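Local atomic coordinates of Polyphosphate:AMP phosphotransferase (Pseudomonas aeruginosa PAO1, PDB entry 3CZP), a protein that uses inorganic polyphosphate as phosphate donor to convert AMP to ADP and, less efficiently, GMP to GDP, with magnesium as cofactor. Residues 28-42 / 226-239. Numbering follows the deposited sequence.
Sequences ALLEAQFELKQQARF and GRILLEGLQAALAT
Leu237 of helix 218-238 drops as a knob into a hole formed by Ala32, Glu35, Leu36 and Gln39 of helix 15-39, near the C-terminal ends of a helix pair that packs on the parallel sheet of the N-terminal PPK2 domain, a P-loop NTPase-type fold. The two short segments cross at 35° with axes 9.9 Å apart. Leu237 CD2 lies 3.6 Å from Leu36 CA, while its CD1 rests near the Ala32 backbone. The tight side faces the sheet. There Leu233 CD2 meets Ala32 CB at 3.7 Å, and its CD1 reaches both Leu36 CD1 and the edge of the Phe42 ring; Val44 and Leu148, on adjacent strands, pack against Leu233 from the sheet side. Phe42 CZ comes within 3.8 Å of Ala236 CB and also touches Leu237 CD2.

Toward solvent the packing thins out. Leu230 still covers Ala28, but beside it a water bridges Ala28 O and Gln234 NE2. Glu31 instead bonds to backbone nitrogens of Lys431 and Arg432 of the second subunit, consistent with the dimerisation role suggested for this seemingly inactive domain. At the C-terminal ends of both helices polar groups take over: Gln39, its chain extended beyond CG (chi2 -171°), gives NE2 to Leu237 O in a nearly straight bond of 3.1 Å and also to Glu35 OE2. The bend of Arg41 at chi3 (67°) turns its guanidinium side-on to Gln39, with NE and NH2 both donating to OE1. This grip fixes the Gln39 amide, and Arg41 NH2 adds a weak bond of 3.2 Å to Ala236 O, which also accepts from Thr239 OG1 at 2.8 Å.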
ATOM      1  N   ALA A  28     -16.882 -16.755  23.500  1.00 24.65           N
ATOM      2  CA  ALA A  28     -17.524 -15.460  23.332  1.00 24.43           C
ATOM      3  C   ALA A  28     -16.625 -14.492  22.538  1.00 24.45           C
ATOM      4  O   ALA A  28     -17.129 -13.775  21.688  1.00 22.64           O
ATOM      5  CB  ALA A  28     -17.912 -14.818  24.690  1.00 25.42           C
ATOM      6  N   LEU A  29     -15.302 -14.515  22.768  1.00 23.40           N
ATOM      7  CA  LEU A  29     -14.402 -13.686  21.951  1.00 23.47           C
ATOM      8  C   LEU A  29     -14.418 -14.065  20.469  1.00 23.92           C
ATOM      9  O   LEU A  29     -14.629 -13.214  19.571  1.00 25.07           O
ATOM     10  CB  LEU A  29     -12.958 -13.657  22.506  1.00 23.40           C
ATOM     11  CG  LEU A  29     -12.749 -12.796  23.759  1.00 22.25           C
ATOM     12  CD1 LEU A  29     -11.363 -13.142  24.521  1.00 22.27           C
ATOM     13  CD2 LEU A  29     -12.812 -11.320  23.446  1.00 22.43           C
ATOM     14  N   LEU A  30     -14.267 -15.350  20.215  1.00 23.87           N
ATOM     15  CA  LEU A  30     -14.292 -15.861  18.888  1.00 22.68           C
ATOM     16  C   LEU A  30     -15.575 -15.487  18.157  1.00 22.46           C
ATOM     17  O   LEU A  30     -15.537 -15.074  16.979  1.00 23.46           O
ATOM     18  CB  LEU A  30     -14.077 -17.364  18.892  1.00 22.18           C
ATOM     19  CG  LEU A  30     -12.703 -17.984  19.020  1.00 22.21           C
ATOM     20  CD1 LEU A  30     -12.907 -19.537  19.067  1.00 23.29           C
ATOM     21  CD2 LEU A  30     -11.781 -17.526  17.913  1.00 17.28           C
ATOM     22  N   GLU A  31     -16.711 -15.582  18.845  1.00 23.17           N
ATOM     23  CA  GLU A  31     -17.986 -15.150  18.268  1.00 22.74           C
ATOM     24  C   GLU A  31     -18.113 -13.650  17.980  1.00 22.64           C
ATOM     25  O   GLU A  31     -18.794 -13.247  17.001  1.00 22.54           O
ATOM     26  CB  GLU A  31     -19.154 -15.618  19.174  1.00 23.65           C
ATOM     27  CG  GLU A  31     -19.372 -17.132  19.107  1.00 26.50           C
ATOM     28  CD  GLU A  31     -19.940 -17.586  17.738  1.00 30.72           C
ATOM     29  OE1 GLU A  31     -21.116 -17.255  17.465  1.00 31.88           O
ATOM     30  OE2 GLU A  31     -19.222 -18.252  16.937  1.00 29.39           O
ATOM     31  N   ALA A  32     -17.569 -12.820  18.886  1.00 21.41           N
ATOM     32  CA  ALA A  32     -17.561 -11.383  18.755  1.00 21.94           C
ATOM     33  C   ALA A  32     -16.642 -11.034  17.577  1.00 21.98           C
ATOM     34  O   ALA A  32     -16.965 -10.223  16.767  1.00 22.35           O
ATOM     35  CB  ALA A  32     -17.050 -10.706  20.068  1.00 21.32           C
ATOM     36  N   GLN A  33     -15.490 -11.675  17.499  1.00 23.32           N
ATOM     37  CA  GLN A  33     -14.560 -11.432  16.396  1.00 23.22           C
ATOM     38  C   GLN A  33     -15.177 -11.764  15.026  1.00 22.26           C
ATOM     39  O   GLN A  33     -14.972 -11.056  14.061  1.00 22.35           O
ATOM     40  CB  GLN A  33     -13.283 -12.216  16.690  1.00 23.11           C
ATOM     41  CG  GLN A  33     -12.129 -11.905  15.760  1.00 24.70           C
ATOM     42  CD  GLN A  33     -10.972 -12.705  16.075  1.00 24.82           C
ATOM     43  OE1 GLN A  33     -11.142 -13.843  16.535  1.00 22.43           O
ATOM     44  NE2 GLN A  33      -9.757 -12.180  15.802  1.00 19.40           N
ATOM     45  N   PHE A  34     -15.952 -12.834  14.950  1.00 21.94           N
ATOM     46  CA  PHE A  34     -16.621 -13.249  13.732  1.00 22.54           C
ATOM     47  C   PHE A  34     -17.705 -12.248  13.310  1.00 22.48           C
ATOM     48  O   PHE A  34     -17.802 -11.859  12.140  1.00 22.86           O
ATOM     49  CB  PHE A  34     -17.223 -14.667  13.881  1.00 22.99           C
ATOM     50  CG  PHE A  34     -17.936 -15.147  12.651  1.00 23.17           C
ATOM     51  CD1 PHE A  34     -17.209 -15.649  11.556  1.00 24.09           C
ATOM     52  CD2 PHE A  34     -19.335 -15.082  12.559  1.00 22.54           C
ATOM     53  CE1 PHE A  34     -17.860 -16.069  10.414  1.00 23.92           C
ATOM     54  CE2 PHE A  34     -19.993 -15.500  11.404  1.00 22.59           C
ATOM     55  CZ  PHE A  34     -19.269 -15.984  10.339  1.00 23.45           C
ATOM     56  N   GLU A  35     -18.477 -11.786  14.273  1.00 21.70           N
ATOM     57  CA  GLU A  35     -19.551 -10.792  14.012  1.00 22.04           C
ATOM     58  C   GLU A  35     -18.973  -9.423  13.522  1.00 21.82           C
ATOM     59  O   GLU A  35     -19.546  -8.698  12.680  1.00 20.05           O
ATOM     60  CB  GLU A  35     -20.342 -10.619  15.296  1.00 21.30           C
ATOM     61  CG  GLU A  35     -21.466  -9.555  15.267  1.00 23.39           C
ATOM     62  CD  GLU A  35     -22.560  -9.886  14.270  1.00 25.52           C
ATOM     63  OE1 GLU A  35     -22.700 -11.077  13.922  1.00 28.18           O
ATOM     64  OE2 GLU A  35     -23.299  -8.970  13.837  1.00 31.01           O
ATOM     65  N   LEU A  36     -17.836  -9.078  14.086  1.00 21.76           N
ATOM     66  CA  LEU A  36     -17.075  -7.936  13.670  1.00 22.32           C
ATOM     67  C   LEU A  36     -16.680  -8.019  12.193  1.00 23.02           C
ATOM     68  O   LEU A  36     -16.746  -7.020  11.476  1.00 22.06           O
ATOM     69  CB  LEU A  36     -15.806  -7.800  14.557  1.00 22.00           C
ATOM     70  CG  LEU A  36     -14.832  -6.636  14.197  1.00 23.04           C
ATOM     71  CD1 LEU A  36     -15.345  -5.196  14.599  1.00 20.31           C
ATOM     72  CD2 LEU A  36     -13.481  -6.866  14.823  1.00 22.31           C
ATOM     73  N   LYS A  37     -16.179  -9.175  11.777  1.00 24.93           N
ATOM     74  CA  LYS A  37     -15.795  -9.415  10.407  1.00 25.45           C
ATOM     75  C   LYS A  37     -17.030  -9.330   9.550  1.00 25.75           C
ATOM     76  O   LYS A  37     -17.060  -8.628   8.522  1.00 24.84           O
ATOM     77  CB  LYS A  37     -15.102 -10.781  10.292  1.00 26.42           C
ATOM     78  CG  LYS A  37     -14.682 -11.243   8.868  1.00 28.00           C
ATOM     79  CD  LYS A  37     -14.470 -12.760   8.838  1.00 28.78           C
ATOM     80  CE  LYS A  37     -14.084 -13.284   7.444  1.00 29.89           C
ATOM     81  NZ  LYS A  37     -13.479 -14.635   7.605  1.00 36.06           N
ATOM     82  N   GLN A  38     -18.068 -10.056   9.965  1.00 25.36           N
ATOM     83  CA  GLN A  38     -19.357 -10.019   9.253  1.00 25.39           C
ATOM     84  C   GLN A  38     -19.920  -8.606   9.059  1.00 24.14           C
ATOM     85  O   GLN A  38     -20.296  -8.218   7.962  1.00 25.44           O
ATOM     86  CB  GLN A  38     -20.380 -10.902   9.964  1.00 25.23           C
ATOM     87  CG  GLN A  38     -19.999 -12.370   9.995  1.00 29.07           C
ATOM     88  CD  GLN A  38     -19.739 -12.993   8.608  1.00 36.13           C
ATOM     89  OE1 GLN A  38     -18.576 -13.183   8.190  1.00 38.59           O
ATOM     90  NE2 GLN A  38     -20.820 -13.342   7.906  1.00 38.23           N
ATOM     91  N   GLN A  39     -19.986  -7.827  10.119  1.00 24.12           N
ATOM     92  CA  GLN A  39     -20.505  -6.453   9.998  1.00 23.62           C
ATOM     93  C   GLN A  39     -19.625  -5.524   9.106  1.00 23.44           C
ATOM     94  O   GLN A  39     -20.137  -4.692   8.372  1.00 21.27           O
ATOM     95  CB  GLN A  39     -20.658  -5.832  11.378  1.00 22.92           C
ATOM     96  CG  GLN A  39     -21.761  -6.394  12.166  1.00 22.56           C
ATOM     97  CD  GLN A  39     -22.044  -5.640  13.435  1.00 24.47           C
ATOM     98  OE1 GLN A  39     -21.552  -4.520  13.622  1.00 26.19           O
ATOM     99  NE2 GLN A  39     -22.859  -6.250  14.329  1.00 20.44           N
ATOM    100  N   ALA A  40     -18.310  -5.700   9.180  1.00 22.63           N
ATOM    101  CA  ALA A  40     -17.373  -4.902   8.380  1.00 23.44           C
ATOM    102  C   ALA A  40     -17.645  -3.402   8.497  1.00 22.86           C
ATOM    103  O   ALA A  40     -17.593  -2.672   7.503  1.00 22.87           O
ATOM    104  CB  ALA A  40     -17.402  -5.334   6.904  1.00 24.15           C
ATOM    105  N   ARG A  41     -17.889  -2.940   9.704  1.00 22.01           N
ATOM    106  CA  ARG A  41     -18.388  -1.607   9.907  1.00 24.08           C
ATOM    107  C   ARG A  41     -17.401  -0.705  10.639  1.00 23.18           C
ATOM    108  O   ARG A  41     -17.482   0.495  10.516  1.00 21.04           O
ATOM    109  CB  ARG A  41     -19.799  -1.713  10.579  1.00 24.07           C
ATOM    110  CG  ARG A  41     -20.392  -0.457  11.038  1.00 26.43           C
ATOM    111  CD  ARG A  41     -21.789  -0.767  11.516  1.00 26.83           C
ATOM    112  NE  ARG A  41     -21.823  -1.610  12.710  1.00 27.77           N
ATOM    113  CZ  ARG A  41     -22.099  -1.166  13.930  1.00 30.54           C
ATOM    114  NH1 ARG A  41     -22.362   0.135  14.133  1.00 31.57           N
ATOM    115  NH2 ARG A  41     -22.140  -2.005  14.962  1.00 30.97           N
ATOM    116  N   PHE A  42     -16.425  -1.298  11.343  1.00 21.15           N
ATOM    117  CA  PHE A  42     -15.510  -0.521  12.083  1.00 21.00           C
ATOM    118  C   PHE A  42     -14.285  -1.370  12.438  1.00 19.12           C
ATOM    119  O   PHE A  42     -14.353  -2.601  12.483  1.00 20.87           O
ATOM    120  CB  PHE A  42     -16.161   0.087  13.367  1.00 21.20           C
ATOM    121  CG  PHE A  42     -16.655  -0.953  14.350  1.00 23.68           C
ATOM    122  CD1 PHE A  42     -15.812  -1.469  15.321  1.00 20.01           C
ATOM    123  CD2 PHE A  42     -17.980  -1.400  14.312  1.00 21.45           C
ATOM    124  CE1 PHE A  42     -16.260  -2.450  16.268  1.00 24.03           C
ATOM    125  CE2 PHE A  42     -18.419  -2.399  15.245  1.00 24.88           C
ATOM    126  CZ  PHE A  42     -17.524  -2.936  16.211  1.00 21.55           C
ATOM    127  N   GLY A 226      -9.039  -9.628  28.559  1.00 24.35           N
ATOM    128  CA  GLY A 226      -9.987 -10.344  27.690  1.00 23.32           C
ATOM    129  C   GLY A 226     -11.433  -9.993  27.964  1.00 23.18           C
ATOM    130  O   GLY A 226     -12.234  -9.852  27.035  1.00 23.39           O
ATOM    131  N   ARG A 227     -11.775  -9.866  29.245  1.00 23.66           N
ATOM    132  CA  ARG A 227     -13.122  -9.430  29.671  1.00 24.33           C
ATOM    133  C   ARG A 227     -13.417  -8.016  29.197  1.00 23.65           C
ATOM    134  O   ARG A 227     -14.519  -7.719  28.752  1.00 22.54           O
ATOM    135  CB  ARG A 227     -13.235  -9.464  31.196  1.00 23.41           C
ATOM    136  CG  ARG A 227     -13.341 -10.880  31.755  1.00 27.18           C
ATOM    137  CD  ARG A 227     -13.266 -10.859  33.266  1.00 28.51           C
ATOM    138  NE  ARG A 227     -13.840 -12.079  33.778  1.00 31.52           N
ATOM    139  CZ  ARG A 227     -13.625 -12.540  34.995  1.00 29.70           C
ATOM    140  NH1 ARG A 227     -12.852 -11.881  35.829  1.00 29.30           N
ATOM    141  NH2 ARG A 227     -14.204 -13.667  35.352  1.00 31.56           N
ATOM    142  N   ILE A 228     -12.430  -7.131  29.348  1.00 24.31           N
ATOM    143  CA  ILE A 228     -12.598  -5.729  28.903  1.00 23.90           C
ATOM    144  C   ILE A 228     -12.833  -5.680  27.372  1.00 24.31           C
ATOM    145  O   ILE A 228     -13.730  -4.967  26.882  1.00 24.21           O
ATOM    146  CB  ILE A 228     -11.410  -4.841  29.343  1.00 23.36           C
ATOM    147  CG1 ILE A 228     -11.424  -4.630  30.886  1.00 24.88           C
ATOM    148  CG2 ILE A 228     -11.414  -3.453  28.634  1.00 23.46           C
ATOM    149  CD1 ILE A 228     -10.024  -4.174  31.453  1.00 25.55           C
ATOM    150  N   LEU A 229     -12.013  -6.415  26.621  1.00 24.11           N
ATOM    151  CA  LEU A 229     -12.178  -6.518  25.183  1.00 24.14           C
ATOM    152  C   LEU A 229     -13.586  -7.051  24.782  1.00 24.14           C
ATOM    153  O   LEU A 229     -14.233  -6.486  23.900  1.00 24.22           O
ATOM    154  CB  LEU A 229     -11.127  -7.441  24.602  1.00 24.08           C
ATOM    155  CG  LEU A 229      -9.699  -6.940  24.448  1.00 27.37           C
ATOM    156  CD1 LEU A 229      -8.941  -8.110  23.800  1.00 30.15           C
ATOM    157  CD2 LEU A 229      -9.582  -5.615  23.600  1.00 24.83           C
ATOM    158  N   LEU A 230     -14.026  -8.156  25.409  1.00 23.44           N
ATOM    159  CA  LEU A 230     -15.331  -8.721  25.094  1.00 24.29           C
ATOM    160  C   LEU A 230     -16.430  -7.737  25.337  1.00 24.58           C
ATOM    161  O   LEU A 230     -17.307  -7.548  24.503  1.00 24.65           O
ATOM    162  CB  LEU A 230     -15.610 -10.037  25.887  1.00 23.62           C
ATOM    163  CG  LEU A 230     -16.930 -10.689  25.541  1.00 23.36           C
ATOM    164  CD1 LEU A 230     -16.893 -11.305  24.108  1.00 22.08           C
ATOM    165  CD2 LEU A 230     -17.300 -11.718  26.652  1.00 25.57           C
ATOM    166  N   GLU A 231     -16.402  -7.101  26.497  1.00 26.72           N
ATOM    167  CA  GLU A 231     -17.439  -6.146  26.867  1.00 27.55           C
ATOM    168  C   GLU A 231     -17.524  -5.017  25.881  1.00 26.37           C
ATOM    169  O   GLU A 231     -18.625  -4.652  25.412  1.00 24.88           O
ATOM    170  CB  GLU A 231     -17.156  -5.579  28.259  1.00 27.89           C
ATOM    171  CG  GLU A 231     -18.289  -4.778  28.834  1.00 31.29           C
ATOM    172  CD  GLU A 231     -18.040  -4.375  30.299  1.00 36.04           C
ATOM    173  OE1 GLU A 231     -17.185  -5.019  30.998  1.00 46.04           O
ATOM    174  OE2 GLU A 231     -18.721  -3.423  30.758  1.00 46.00           O
ATOM    175  N   GLY A 232     -16.365  -4.444  25.577  1.00 25.74           N
ATOM    176  CA  GLY A 232     -16.267  -3.313  24.646  1.00 25.09           C
ATOM    177  C   GLY A 232     -16.704  -3.694  23.240  1.00 25.97           C
ATOM    178  O   GLY A 232     -17.411  -2.954  22.596  1.00 26.55           O
ATOM    179  N   LEU A 233     -16.294  -4.864  22.761  1.00 26.44           N
ATOM    180  CA  LEU A 233     -16.666  -5.323  21.454  1.00 25.76           C
ATOM    181  C   LEU A 233     -18.138  -5.702  21.324  1.00 24.69           C
ATOM    182  O   LEU A 233     -18.792  -5.287  20.366  1.00 24.05           O
ATOM    183  CB  LEU A 233     -15.730  -6.476  21.056  1.00 26.65           C
ATOM    184  CG  LEU A 233     -15.677  -6.904  19.599  1.00 28.95           C
ATOM    185  CD1 LEU A 233     -15.442  -5.779  18.599  1.00 28.48           C
ATOM    186  CD2 LEU A 233     -14.627  -8.014  19.442  1.00 29.90           C
ATOM    187  N   GLN A 234     -18.694  -6.407  22.316  1.00 24.03           N
ATOM    188  CA  GLN A 234     -20.131  -6.733  22.307  1.00 24.52           C
ATOM    189  C   GLN A 234     -20.975  -5.439  22.259  1.00 23.68           C
ATOM    190  O   GLN A 234     -21.881  -5.344  21.461  1.00 23.82           O
ATOM    191  CB  GLN A 234     -20.484  -7.632  23.505  1.00 24.47           C
ATOM    192  CG  GLN A 234     -19.891  -9.059  23.405  1.00 25.71           C
ATOM    193  CD  GLN A 234     -20.393  -9.979  24.488  1.00 27.11           C
ATOM    194  OE1 GLN A 234     -20.648  -9.551  25.616  1.00 28.53           O
ATOM    195  NE2 GLN A 234     -20.515 -11.254  24.164  1.00 30.47           N
ATOM    196  N   ALA A 235     -20.632  -4.441  23.071  1.00 22.94           N
ATOM    197  CA  ALA A 235     -21.358  -3.161  23.118  1.00 22.47           C
ATOM    198  C   ALA A 235     -21.351  -2.468  21.778  1.00 22.13           C
ATOM    199  O   ALA A 235     -22.392  -1.996  21.301  1.00 22.08           O
ATOM    200  CB  ALA A 235     -20.747  -2.213  24.175  1.00 22.12           C
ATOM    201  N   ALA A 236     -20.155  -2.389  21.187  1.00 22.31           N
ATOM    202  CA  ALA A 236     -19.968  -1.734  19.919  1.00 22.21           C
ATOM    203  C   ALA A 236     -20.693  -2.487  18.835  1.00 21.89           C
ATOM    204  O   ALA A 236     -21.290  -1.877  17.996  1.00 19.70           O
ATOM    205  CB  ALA A 236     -18.454  -1.599  19.595  1.00 21.57           C
ATOM    206  N   LEU A 237     -20.651  -3.824  18.849  1.00 21.28           N
ATOM    207  CA  LEU A 237     -21.321  -4.604  17.810  1.00 22.66           C
ATOM    208  C   LEU A 237     -22.794  -4.397  17.866  1.00 23.38           C
ATOM    209  O   LEU A 237     -23.393  -4.561  16.839  1.00 22.56           O
ATOM    210  CB  LEU A 237     -21.083  -6.103  17.872  1.00 22.59           C
ATOM    211  CG  LEU A 237     -19.591  -6.494  17.676  1.00 21.40           C
ATOM    212  CD1 LEU A 237     -19.345  -7.891  18.186  1.00 21.72           C
ATOM    213  CD2 LEU A 237     -19.182  -6.376  16.189  1.00 19.63           C
ATOM    214  N   ALA A 238     -23.364  -4.082  19.037  1.00 25.55           N
ATOM    215  CA  ALA A 238     -24.845  -3.859  19.197  1.00 27.67           C
ATOM    216  C   ALA A 238     -25.406  -2.529  18.708  1.00 30.05           C
ATOM    217  O   ALA A 238     -26.607  -2.422  18.433  1.00 32.63           O
ATOM    218  CB  ALA A 238     -25.243  -4.029  20.676  1.00 27.14           C
ATOM    219  N   THR A 239     -24.590  -1.486  18.670  1.00 33.07           N
ATOM    220  CA  THR A 239     -25.085  -0.124  18.399  1.00 34.36           C
ATOM    221  C   THR A 239     -25.649  -0.047  16.981  1.00 36.19           C
ATOM    222  O   THR A 239     -24.996  -0.536  16.048  1.00 39.41           O
ATOM    223  CB  THR A 239     -23.934   0.877  18.474  1.00 35.35           C
ATOM    224  OG1 THR A 239     -22.871   0.410  17.599  1.00 39.24           O
ATOM    225  CG2 THR A 239     -23.410   0.971  19.929  1.00 36.00           C
TER
HETATM  226  O   HOH W   1     -19.629 -12.842  21.858  1.00 28.30           O